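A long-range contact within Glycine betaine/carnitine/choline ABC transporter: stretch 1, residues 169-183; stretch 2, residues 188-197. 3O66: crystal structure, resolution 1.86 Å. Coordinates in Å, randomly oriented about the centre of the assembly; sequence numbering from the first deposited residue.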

# COMPACT_ATOMS: atom_id res chain seq x y z
N ASP A 169 18.78 18.62 7.17
CA ASP A 169 18.29 17.97 8.36
C ASP A 169 17.30 18.83 9.13
O ASP A 169 17.05 19.99 8.78
N PHE A 170 16.69 18.24 10.14
CA PHE A 170 15.61 18.90 10.81
C PHE A 170 16.04 19.54 12.11
O PHE A 170 16.98 19.07 12.77
N GLY A 171 15.35 20.61 12.50
CA GLY A 171 15.68 21.34 13.73
C GLY A 171 15.47 20.47 14.95
O GLY A 171 16.28 20.50 15.88
N THR A 172 14.38 19.71 14.92
CA THR A 172 14.03 18.74 15.96
C THR A 172 13.60 17.45 15.27
O THR A 172 12.91 17.49 14.25
N VAL A 173 14.01 16.30 15.82
CA VAL A 173 13.46 14.99 15.40
C VAL A 173 12.82 14.28 16.59
O VAL A 173 13.30 14.35 17.71
N ARG A 174 11.72 13.59 16.32
CA ARG A 174 10.97 12.91 17.36
C ARG A 174 10.66 11.48 16.88
O ARG A 174 9.68 11.27 16.16
N PRO A 175 11.48 10.50 17.27
CA PRO A 175 11.15 9.09 16.91
C PRO A 175 10.01 8.58 17.79
O PRO A 175 10.08 8.74 19.01
N MSE A 176 8.98 8.00 17.19
CA MSE A 176 7.73 7.70 17.91
C MSE A 176 6.95 6.59 17.21
O MSE A 176 7.41 6.07 16.21
N GLN A 177 5.78 6.23 17.73
CA GLN A 177 4.90 5.27 17.06
C GLN A 177 4.33 5.87 15.78
O GLN A 177 3.69 6.93 15.82
N ILE A 178 4.54 5.18 14.67
CA ILE A 178 4.12 5.66 13.36
C ILE A 178 2.61 5.97 13.36
O ILE A 178 2.17 6.97 12.78
N GLY A 179 1.84 5.14 14.05
CA GLY A 179 0.38 5.30 14.17
C GLY A 179 -0.06 6.66 14.71
O GLY A 179 -1.16 7.12 14.41
N LEU A 180 0.82 7.30 15.48
CA LEU A 180 0.54 8.57 16.14
C LEU A 180 1.03 9.85 15.42
O LEU A 180 0.71 10.96 15.87
N VAL A 181 1.77 9.72 14.31
CA VAL A 181 2.33 10.88 13.60
C VAL A 181 1.26 11.75 12.93
O VAL A 181 1.44 12.97 12.83
N TYR A 182 0.14 11.14 12.51
CA TYR A 182 -0.94 11.87 11.81
C TYR A 182 -1.61 12.87 12.73
O TYR A 182 -1.76 14.04 12.36
N ASP A 183 -1.98 12.42 13.93
CA ASP A 183 -2.58 13.32 14.91
C ASP A 183 -1.58 14.34 15.46
O ASP A 183 -1.94 15.49 15.72
N GLU A 188 -0.40 20.03 15.40
CA GLU A 188 0.73 20.95 15.27
C GLU A 188 1.84 20.69 16.30
O GLU A 188 2.64 21.60 16.59
N LYS A 189 1.88 19.46 16.84
CA LYS A 189 3.03 19.00 17.61
C LYS A 189 4.22 18.67 16.71
O LYS A 189 5.35 18.63 17.17
N LEU A 190 3.96 18.45 15.42
CA LEU A 190 5.00 18.27 14.42
C LEU A 190 4.74 19.24 13.26
O LEU A 190 3.62 19.67 13.04
N ASP A 191 5.78 19.53 12.49
CA ASP A 191 5.62 20.27 11.24
C ASP A 191 5.64 19.33 10.05
O ASP A 191 5.01 19.61 9.02
N VAL A 192 6.38 18.23 10.20
CA VAL A 192 6.56 17.22 9.15
C VAL A 192 6.54 15.82 9.80
O VAL A 192 7.11 15.63 10.91
N ALA A 193 5.91 14.85 9.13
CA ALA A 193 5.85 13.48 9.61
C ALA A 193 6.30 12.57 8.48
O ALA A 193 6.03 12.86 7.29
N LEU A 194 7.02 11.52 8.83
CA LEU A 194 7.24 10.43 7.89
C LEU A 194 6.18 9.37 8.19
O LEU A 194 6.28 8.62 9.18
N GLY A 195 5.14 9.31 7.37
CA GLY A 195 3.93 8.48 7.65
C GLY A 195 3.79 7.46 6.55
O GLY A 195 4.65 7.38 5.68
N TYR A 196 2.74 6.65 6.57
CA TYR A 196 2.44 5.79 5.43
C TYR A 196 1.52 6.54 4.47
O TYR A 196 0.56 7.21 4.90
N SER A 197 1.78 6.40 3.18
CA SER A 197 1.13 7.24 2.15
C SER A 197 -0.35 6.94 1.89
O SER A 197 -0.99 7.69 1.15

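The two stretches bury 517 Å² between them, mostly through apolar side chains, with one direct hydrogen bond and one water bridge supplementing the packing. Glu188, which leaves the preceding helix with positive phi in a Schellman motif, points its CA-to-CB bond away and takes no part in the packing.

Contact begins at Lys189. Its CB is directed toward stretch 1, but the chain (chi1 m, chi2 m, chi3 t, chi4 m) leads its end away, so that the aliphatic base rather than the ammonium group meets the partner. Arg174, extended through three t rotamers, reaches across to it: NH1 lies 4.2 Å from Lys189 CB, which sits at the edge of the guanidinium, near its plane. A water joins the same two residues, accepting from Arg174 NH1 at 3.0 Å and donating to Lys189 O at 2.7 Å. The charged end of Arg174 is thereby linked to the backbone of stretch 2 without a direct polar contact.

Leu190 gives up more surface to the other stretch than any other residue here. Buried and pointing toward stretch 1 in the m, t rotamer, it divides its two methyls between different neighbours. CD2 lies 4.2 Å from Arg174 CD, in the aliphatic part of that side chain, whereas CD1 is 4.1 Å from SE of Met176, a selenomethionine with chi1 p, chi2 t and chi3 m. The same CD1 is 4.0 Å from Val181 O and 4.4 Å from Val181 CB. Asp191 then turns sideways and makes no contact across the interface.

The strand that follows starts at Val192, whose t rotamer places CG2 3.9 Å from CE1 of Phe170. This phenylalanine, chi1 m, also points inward, and both residues are buried. Ala193 is directed inward as well: its CB is 3.7 Å from CB of Val181, an m rotamer. The short side chain accompanies a close approach of the backbones, with the CA atoms of Val181 and Ala193 5.9 Å apart.

Leu194 (t, p) points away, and it meets stretch 1 through its backbone: Ile178 CD1 approaches Leu194 O to 3.1 Å, a tight contact, and Val181 CG2 is 4.1 Å from the same oxygen. At Gly195 the absence of a side chain is what lets stretch 1 close in. Ile178 CD1 comes within 3.6 Å of Gly195 CA and Val181 CG2 within 4.0 Å, while an ideally placed CB would lie 2.8 Å from Tyr182 CE1, a clash.

Tyr196 closes the contact. Its CA-to-CB bond runs sideways, and with chi1 m the ring places CD2 3.9 Å from CG1 of Ile178, whose rotamer is t, p. Tyr182 starts out pointing away, but its m rotamer brings the ring end back, and Tyr196 N donates to Tyr182 OH at 2.9 Å with a nearly linear angle of 171°. This bond ties the buried tyrosine to the strand backbone. Ser197 points away, beyond the contact.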

# COMPACT_ATOMS: atom_id res chain seq x y z
CB ASP A 169 19.43 17.37 9.22
CG ASP A 169 20.10 18.37 10.14
OD1 ASP A 169 20.03 19.59 9.91
OD2 ASP A 169 20.74 17.90 11.13
CB PHE A 170 14.46 17.93 11.00
CG PHE A 170 13.70 17.67 9.74
CD1 PHE A 170 12.61 18.47 9.39
CD2 PHE A 170 14.10 16.66 8.87
CE1 PHE A 170 11.92 18.25 8.21
CE2 PHE A 170 13.42 16.43 7.69
CZ PHE A 170 12.33 17.22 7.36
CB THR A 172 12.85 19.26 16.82
OG1 THR A 172 13.20 20.56 17.33
CG2 THR A 172 12.52 18.29 18.00
CB VAL A 173 14.51 14.05 14.69
CG1 VAL A 173 14.99 14.65 13.38
CG2 VAL A 173 15.64 13.74 15.57
CB ARG A 174 9.68 13.70 17.67
CG ARG A 174 8.87 13.07 18.76
CD ARG A 174 7.63 13.90 19.10
NE ARG A 174 6.71 13.08 19.88
CZ ARG A 174 5.41 13.31 20.00
NH1 ARG A 174 4.86 14.38 19.40
NH2 ARG A 174 4.65 12.49 20.71
CB PRO A 175 12.45 8.31 17.19
CG PRO A 175 13.53 9.39 17.39
CD PRO A 175 12.80 10.61 17.92
CB MSE A 176 6.84 8.96 18.00
CG MSE A 176 6.58 9.60 16.60
SE MSE A 176 5.81 11.36 16.73
CE MSE A 176 4.00 10.89 17.21
CB GLN A 177 3.71 4.91 17.95
CG GLN A 177 3.99 3.96 19.06
CD GLN A 177 2.73 3.20 19.47
OE1 GLN A 177 1.75 3.80 19.93
NE2 GLN A 177 2.75 1.88 19.27
CB ILE A 178 4.55 4.62 12.25
CG1 ILE A 178 4.18 5.10 10.85
CG2 ILE A 178 3.89 3.29 12.49
CD1 ILE A 178 4.62 6.41 10.53
CB LEU A 180 1.07 8.56 17.57
CG LEU A 180 0.47 7.49 18.50
CD1 LEU A 180 0.90 7.75 19.96
CD2 LEU A 180 -1.05 7.49 18.38
CB VAL A 181 3.49 10.52 12.58
CG1 VAL A 181 4.59 9.73 13.28
CG2 VAL A 181 2.95 9.79 11.32
CB TYR A 182 -1.96 10.93 11.16
CG TYR A 182 -1.26 9.80 10.46
CD1 TYR A 182 -0.65 10.00 9.21
CD2 TYR A 182 -1.13 8.56 11.10
CE1 TYR A 182 0.04 8.97 8.58
CE2 TYR A 182 -0.46 7.52 10.48
CZ TYR A 182 0.13 7.72 9.24
OH TYR A 182 0.81 6.63 8.71
CB ASP A 183 -3.24 12.51 16.02
CG ASP A 183 -4.45 11.74 15.54
OD1 ASP A 183 -5.31 12.34 14.86
OD2 ASP A 183 -4.55 10.54 15.82
CB GLU A 188 0.26 22.44 15.26
CG GLU A 188 -0.81 22.69 14.18
CD GLU A 188 -0.85 24.10 13.64
OE1 GLU A 188 0.21 24.75 13.54
OE2 GLU A 188 -1.96 24.56 13.27
CB LYS A 189 2.67 17.79 18.50
CG LYS A 189 1.80 18.13 19.71
CD LYS A 189 2.56 19.04 20.72
CE LYS A 189 1.73 19.34 21.99
NZ LYS A 189 0.35 19.90 21.71
CB LEU A 190 4.97 16.84 13.84
CG LEU A 190 5.17 15.67 14.79
CD1 LEU A 190 4.93 14.37 14.05
CD2 LEU A 190 6.57 15.71 15.43
CB ASP A 191 6.72 21.31 11.12
CG ASP A 191 6.72 22.31 12.28
OD1 ASP A 191 5.66 22.94 12.54
OD2 ASP A 191 7.76 22.42 12.96
CB VAL A 192 7.92 17.43 8.41
CG1 VAL A 192 8.08 16.42 7.25
CG2 VAL A 192 8.05 18.84 7.87
CB ALA A 193 4.41 13.12 10.04
CB LEU A 194 8.64 9.85 8.06
CG LEU A 194 9.01 8.76 7.03
CD1 LEU A 194 9.04 9.31 5.56
CD2 LEU A 194 10.33 8.21 7.45
CB TYR A 196 1.73 4.53 5.91
CG TYR A 196 2.64 3.47 6.44
CD1 TYR A 196 3.51 2.77 5.58
CD2 TYR A 196 2.65 3.14 7.79
CE1 TYR A 196 4.36 1.77 6.06
CE2 TYR A 196 3.48 2.14 8.28
CZ TYR A 196 4.34 1.47 7.42
OH TYR A 196 5.16 0.49 7.92
CB SER A 197 1.91 7.14 0.85
OG SER A 197 1.85 5.79 0.40
O HOH W 1 6.42 16.96 19.04